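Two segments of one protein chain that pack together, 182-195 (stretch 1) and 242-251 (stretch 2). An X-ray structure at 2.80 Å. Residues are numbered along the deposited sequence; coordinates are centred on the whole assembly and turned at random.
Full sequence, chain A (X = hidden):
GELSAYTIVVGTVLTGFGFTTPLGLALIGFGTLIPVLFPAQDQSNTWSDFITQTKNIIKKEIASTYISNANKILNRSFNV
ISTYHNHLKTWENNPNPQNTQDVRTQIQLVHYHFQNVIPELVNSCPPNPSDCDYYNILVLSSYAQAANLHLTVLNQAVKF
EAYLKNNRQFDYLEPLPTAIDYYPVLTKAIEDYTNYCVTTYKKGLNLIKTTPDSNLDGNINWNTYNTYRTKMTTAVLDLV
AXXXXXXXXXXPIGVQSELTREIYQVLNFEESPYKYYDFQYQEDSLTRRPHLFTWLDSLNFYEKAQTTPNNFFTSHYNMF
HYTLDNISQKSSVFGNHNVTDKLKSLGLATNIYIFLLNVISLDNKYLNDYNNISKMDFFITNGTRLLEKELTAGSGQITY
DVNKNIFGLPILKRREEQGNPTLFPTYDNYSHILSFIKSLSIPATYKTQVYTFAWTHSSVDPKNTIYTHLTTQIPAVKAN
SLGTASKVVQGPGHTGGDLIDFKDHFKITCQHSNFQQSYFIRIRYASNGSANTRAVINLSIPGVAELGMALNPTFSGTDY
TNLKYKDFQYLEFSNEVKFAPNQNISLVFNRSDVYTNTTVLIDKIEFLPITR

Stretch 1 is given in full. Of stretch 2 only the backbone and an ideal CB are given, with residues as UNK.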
# COMPACT_ATOMS: atom_id res chain seq x y z
N TYR A 182 27.66 7.25 -7.46
CA TYR A 182 26.79 6.94 -6.34
C TYR A 182 25.97 5.67 -6.47
O TYR A 182 25.17 5.37 -5.60
CB TYR A 182 25.83 8.10 -6.07
CG TYR A 182 26.49 9.43 -5.81
CD1 TYR A 182 27.06 10.16 -6.84
CD2 TYR A 182 26.52 9.96 -4.52
CE1 TYR A 182 27.65 11.40 -6.61
CE2 TYR A 182 27.10 11.20 -4.28
CZ TYR A 182 27.66 11.92 -5.33
OH TYR A 182 28.23 13.15 -5.10
N TYR A 183 26.15 4.91 -7.55
CA TYR A 183 25.35 3.70 -7.72
C TYR A 183 25.56 2.62 -6.67
O TYR A 183 24.62 1.94 -6.28
CB TYR A 183 25.53 3.10 -9.11
CG TYR A 183 24.52 2.01 -9.38
CD1 TYR A 183 23.16 2.24 -9.17
CD2 TYR A 183 24.91 0.74 -9.80
CE1 TYR A 183 22.21 1.24 -9.35
CE2 TYR A 183 23.97 -0.27 -9.99
CZ TYR A 183 22.63 -0.01 -9.76
OH TYR A 183 21.69 -0.99 -9.93
N PRO A 184 26.81 2.42 -6.21
CA PRO A 184 26.97 1.38 -5.20
C PRO A 184 26.30 1.84 -3.90
O PRO A 184 25.78 1.03 -3.13
CB PRO A 184 28.48 1.27 -5.06
CG PRO A 184 28.96 1.60 -6.45
CD PRO A 184 28.11 2.80 -6.78
N VAL A 185 26.29 3.15 -3.69
CA VAL A 185 25.69 3.74 -2.50
C VAL A 185 24.17 3.82 -2.59
O VAL A 185 23.47 3.66 -1.58
CB VAL A 185 26.24 5.17 -2.26
CG1 VAL A 185 25.57 5.80 -1.07
CG2 VAL A 185 27.74 5.11 -2.06
N LEU A 186 23.66 4.09 -3.80
CA LEU A 186 22.22 4.20 -4.03
C LEU A 186 21.60 2.88 -3.61
O LEU A 186 20.61 2.83 -2.88
CB LEU A 186 21.94 4.44 -5.51
CG LEU A 186 20.50 4.34 -6.00
CD1 LEU A 186 19.62 5.30 -5.23
CD2 LEU A 186 20.44 4.64 -7.48
N THR A 187 22.21 1.82 -4.10
CA THR A 187 21.78 0.47 -3.81
C THR A 187 21.74 0.22 -2.29
O THR A 187 20.68 -0.04 -1.74
CB THR A 187 22.73 -0.52 -4.51
OG1 THR A 187 22.51 -0.44 -5.92
CG2 THR A 187 22.51 -1.95 -4.02
N LYS A 188 22.89 0.32 -1.62
CA LYS A 188 22.97 0.09 -0.18
C LYS A 188 21.94 0.92 0.59
O LYS A 188 21.46 0.48 1.64
CB LYS A 188 24.37 0.42 0.33
CG LYS A 188 25.01 -0.67 1.20
CD LYS A 188 25.10 -1.99 0.43
CE LYS A 188 26.06 -2.98 1.08
NZ LYS A 188 27.49 -2.50 1.05
N ALA A 189 21.62 2.10 0.08
CA ALA A 189 20.65 2.99 0.73
C ALA A 189 19.22 2.44 0.58
O ALA A 189 18.40 2.57 1.49
CB ALA A 189 20.74 4.38 0.12
N ILE A 190 18.94 1.84 -0.58
CA ILE A 190 17.63 1.25 -0.85
C ILE A 190 17.47 0.05 0.07
O ILE A 190 16.40 -0.18 0.64
CB ILE A 190 17.52 0.75 -2.32
CG1 ILE A 190 17.42 1.94 -3.28
CG2 ILE A 190 16.32 -0.17 -2.47
CD1 ILE A 190 17.44 1.55 -4.74
N GLU A 191 18.55 -0.71 0.22
CA GLU A 191 18.51 -1.89 1.07
C GLU A 191 18.39 -1.53 2.55
O GLU A 191 17.50 -2.03 3.24
CB GLU A 191 19.76 -2.74 0.84
CG GLU A 191 19.77 -4.02 1.67
CD GLU A 191 20.92 -4.93 1.32
OE1 GLU A 191 21.13 -5.19 0.12
OE2 GLU A 191 21.61 -5.41 2.24
N ASP A 192 19.28 -0.67 3.03
CA ASP A 192 19.25 -0.29 4.44
C ASP A 192 17.97 0.38 4.87
O ASP A 192 17.38 0.02 5.89
CB ASP A 192 20.43 0.62 4.77
CG ASP A 192 21.75 -0.09 4.68
OD1 ASP A 192 21.76 -1.35 4.66
OD2 ASP A 192 22.79 0.60 4.65
N TYR A 193 17.53 1.36 4.10
CA TYR A 193 16.29 2.07 4.41
C TYR A 193 15.09 1.13 4.43
O TYR A 193 14.24 1.21 5.31
CB TYR A 193 16.09 3.20 3.41
CG TYR A 193 17.02 4.36 3.66
CD1 TYR A 193 17.37 5.24 2.63
CD2 TYR A 193 17.53 4.61 4.94
CE1 TYR A 193 18.20 6.33 2.87
CE2 TYR A 193 18.36 5.71 5.18
CZ TYR A 193 18.69 6.56 4.15
OH TYR A 193 19.49 7.65 4.39
N THR A 194 15.02 0.23 3.46
CA THR A 194 13.93 -0.73 3.40
C THR A 194 13.92 -1.58 4.67
O THR A 194 12.93 -1.60 5.39
CB THR A 194 14.05 -1.65 2.17
OG1 THR A 194 13.79 -0.90 0.98
CG2 THR A 194 13.05 -2.80 2.27
N ASN A 195 15.03 -2.27 4.93
CA ASN A 195 15.15 -3.14 6.09
C ASN A 195 14.95 -2.44 7.44
O ASN A 195 14.46 -3.05 8.39
CB ASN A 195 16.51 -3.84 6.10
CG ASN A 195 16.68 -4.83 4.94
OD1 ASN A 195 15.77 -5.59 4.63
ND2 ASN A 195 17.86 -4.81 4.32
N UNK A 242 8.04 1.38 -3.03
CA UNK A 242 8.46 2.00 -4.29
C UNK A 242 9.97 2.23 -4.38
O UNK A 242 10.50 2.47 -5.47
CB UNK A 242 7.73 3.33 -4.47
N UNK A 243 10.66 2.14 -3.24
CA UNK A 243 12.10 2.36 -3.19
C UNK A 243 12.91 1.60 -4.24
O UNK A 243 13.87 2.12 -4.82
CB UNK A 243 12.61 1.98 -1.80
N UNK A 244 12.53 0.34 -4.52
CA UNK A 244 13.27 -0.44 -5.52
C UNK A 244 13.26 0.21 -6.88
O UNK A 244 14.11 -0.09 -7.71
CB UNK A 244 12.69 -1.85 -5.63
N UNK A 245 12.30 1.08 -7.12
CA UNK A 245 12.21 1.76 -8.41
C UNK A 245 13.35 2.76 -8.54
O UNK A 245 13.70 3.17 -9.64
CB UNK A 245 10.86 2.46 -8.57
N UNK A 246 13.94 3.15 -7.41
CA UNK A 246 15.04 4.09 -7.43
C UNK A 246 16.32 3.43 -7.91
O UNK A 246 17.31 4.11 -8.16
CB UNK A 246 15.25 4.70 -6.04
N UNK A 247 16.30 2.10 -8.06
CA UNK A 247 17.48 1.36 -8.52
C UNK A 247 17.66 1.57 -10.02
O UNK A 247 17.20 0.76 -10.83
CB UNK A 247 17.35 -0.13 -8.20
N UNK A 248 18.34 2.65 -10.37
CA UNK A 248 18.59 2.99 -11.75
C UNK A 248 19.12 1.80 -12.55
O UNK A 248 18.95 1.73 -13.77
CB UNK A 248 19.58 4.16 -11.82
N UNK A 249 19.76 0.87 -11.87
CA UNK A 249 20.28 -0.29 -12.57
C UNK A 249 19.13 -1.15 -13.06
O UNK A 249 19.05 -1.45 -14.25
CB UNK A 249 21.21 -1.10 -11.67
N UNK A 250 18.24 -1.52 -12.15
CA UNK A 250 17.08 -2.35 -12.45
C UNK A 250 16.03 -1.69 -13.34
O UNK A 250 15.50 -2.33 -14.24
CB UNK A 250 16.42 -2.78 -11.14
N UNK A 251 15.73 -0.42 -13.09
CA UNK A 251 14.73 0.31 -13.88
C UNK A 251 15.30 1.56 -14.57
O UNK A 251 15.08 2.69 -14.13
CB UNK A 251 13.56 0.72 -12.98

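Stretch 1 is a helix from 183 onward, and it meets stretch 2 along the side that carries Tyr183, Leu186, Thr187, Ile190, Tyr193 and Thr194. Position 242 has nothing of that helix within 5.5 Å of its ideal CB, so this contact sets no preference; it is Leu242, which makes no contact with stretch 1.

Position 243 lies in the 3-10 segment with its CA-to-CB bond toward the helix. The ideal CB lies 4.2 Å from Thr194 OG1 and 4.3 Å from Ile190 CG2. Thr194 OG1 already donates to Ile190 O (2.7 Å), so its proton is spoken for, and with Ile190 alongside an apolar side chain such as leucine, methionine or an aromatic would serve. The residue is Phe243. Its CB packs on Ile190 CG2 at 4.3 Å, while the ring comes near Tyr193 and Thr194: Phe243 CE1 comes to 4.2 Å from Tyr193 CB, and Thr194 OG1 sits at the ring edge, 3.9 Å from Phe243 CD1.

At 244 the bond points sideways, with the ideal CB 5.1 Å from Ile190 CG2. A phi of -60° admits proline as well as alanine or other small residues. It is Pro244, whose CA lies 4.3 Å from Ile190 CG2.

Position 245 points away, so the helix places no demand on it; Asn245 bonds elsewhere in the structure.

Position 246 turns toward the helix again, its ideal CB 4.0 Å from Ile190 CD1 and 4.5 Å from Leu186 CD1. An apolar base is wanted, and leucine, methionine or an aromatic would provide one. In Tyr246, CB packs against Ile190 CD1 at 4.0 Å, but with chi1 at -74° the end of the side chain leads away from the helix. The backbone joins in, Tyr246 O lying 3.2 Å from Leu186 CD2.

Position 247 leaves the 3-10 segment with a psi of 85°. Its bond points sideways, the ideal CB being 3.8 Å from Ile190 CD1 and 4.7 Å from Tyr183 OH. The phenol OH can donate or accept, so a short polar side chain would suit; aspartate or asparagine would offer an acceptor, with a longer acceptor also conceivable. Asp247, chi1 t, brings its end nearer: Tyr183 OH donates to Asp247 OD2 at 2.5 Å. The same oxygen accepts from the backbone, with the backbone N of 250 at 2.9 Å from Asp247 OD2, so one carboxylate both ties the segments together and braces the following turn.

Position 248 points sideways, its ideal CB 4.5 Å from Leu186 CD2 and 4.6 Å from Tyr183 CE1. A modest aliphatic fits; Val248 puts CG2 4.0 Å from Leu186 CD2.

At 249 the choice narrows sharply. An ideal CB would stand 1.8 Å from Tyr183 OH, a clash, so this backbone calls for glycine. Gly249 lets the phenol close in, with Tyr183 OH 3.1 Å from Gly249 CA.

Position 250 points sideways with no helix atom within 5.5 Å of its ideal CB, so many residues would do; Lys250 contributes chiefly its backbone NH.

Position 251 is out of reach, and Tyr251 bonds elsewhere.

Stretch 2 242-251: LFPNYDVGKY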
# COMPACT_ATOMS: atom_id res chain seq x y z
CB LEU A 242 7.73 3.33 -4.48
CG LEU A 242 6.21 3.25 -4.36
CD1 LEU A 242 5.61 4.65 -4.35
CD2 LEU A 242 5.66 2.42 -5.51
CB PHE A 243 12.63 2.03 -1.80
CG PHE A 243 12.34 3.09 -0.75
CD1 PHE A 243 12.56 2.82 0.60
CD2 PHE A 243 11.88 4.35 -1.12
CE1 PHE A 243 12.33 3.79 1.56
CE2 PHE A 243 11.65 5.33 -0.16
CZ PHE A 243 11.88 5.05 1.18
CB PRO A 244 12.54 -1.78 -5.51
CG PRO A 244 12.03 -1.88 -4.11
CD PRO A 244 11.49 -0.48 -3.89
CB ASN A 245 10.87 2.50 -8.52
CG ASN A 245 9.67 1.57 -8.43
OD1 ASN A 245 8.53 2.02 -8.48
ND2 ASN A 245 9.93 0.27 -8.30
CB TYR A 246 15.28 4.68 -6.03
CG TYR A 246 14.25 5.70 -5.59
CD1 TYR A 246 14.01 6.86 -6.33
CD2 TYR A 246 13.51 5.52 -4.42
CE1 TYR A 246 13.05 7.81 -5.92
CE2 TYR A 246 12.56 6.46 -4.00
CZ TYR A 246 12.34 7.59 -4.76
OH TYR A 246 11.37 8.50 -4.37
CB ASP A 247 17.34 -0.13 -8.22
CG ASP A 247 18.57 -0.95 -8.63
OD1 ASP A 247 18.87 -1.96 -7.96
OD2 ASP A 247 19.23 -0.60 -9.63
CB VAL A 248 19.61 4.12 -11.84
CG1 VAL A 248 19.96 4.39 -13.29
CG2 VAL A 248 19.05 5.36 -11.17
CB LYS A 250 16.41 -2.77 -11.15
CG LYS A 250 17.27 -3.63 -10.23
CD LYS A 250 16.98 -5.11 -10.43
CE LYS A 250 17.68 -5.69 -11.64
NZ LYS A 250 19.11 -6.04 -11.35
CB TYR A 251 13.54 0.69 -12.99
CG TYR A 251 12.97 -0.49 -12.22
CD1 TYR A 251 13.54 -0.91 -11.02
CD2 TYR A 251 11.88 -1.21 -12.71
CE1 TYR A 251 13.04 -2.02 -10.35
CE2 TYR A 251 11.37 -2.32 -12.04
CZ TYR A 251 11.96 -2.72 -10.86
OH TYR A 251 11.47 -3.82 -10.19
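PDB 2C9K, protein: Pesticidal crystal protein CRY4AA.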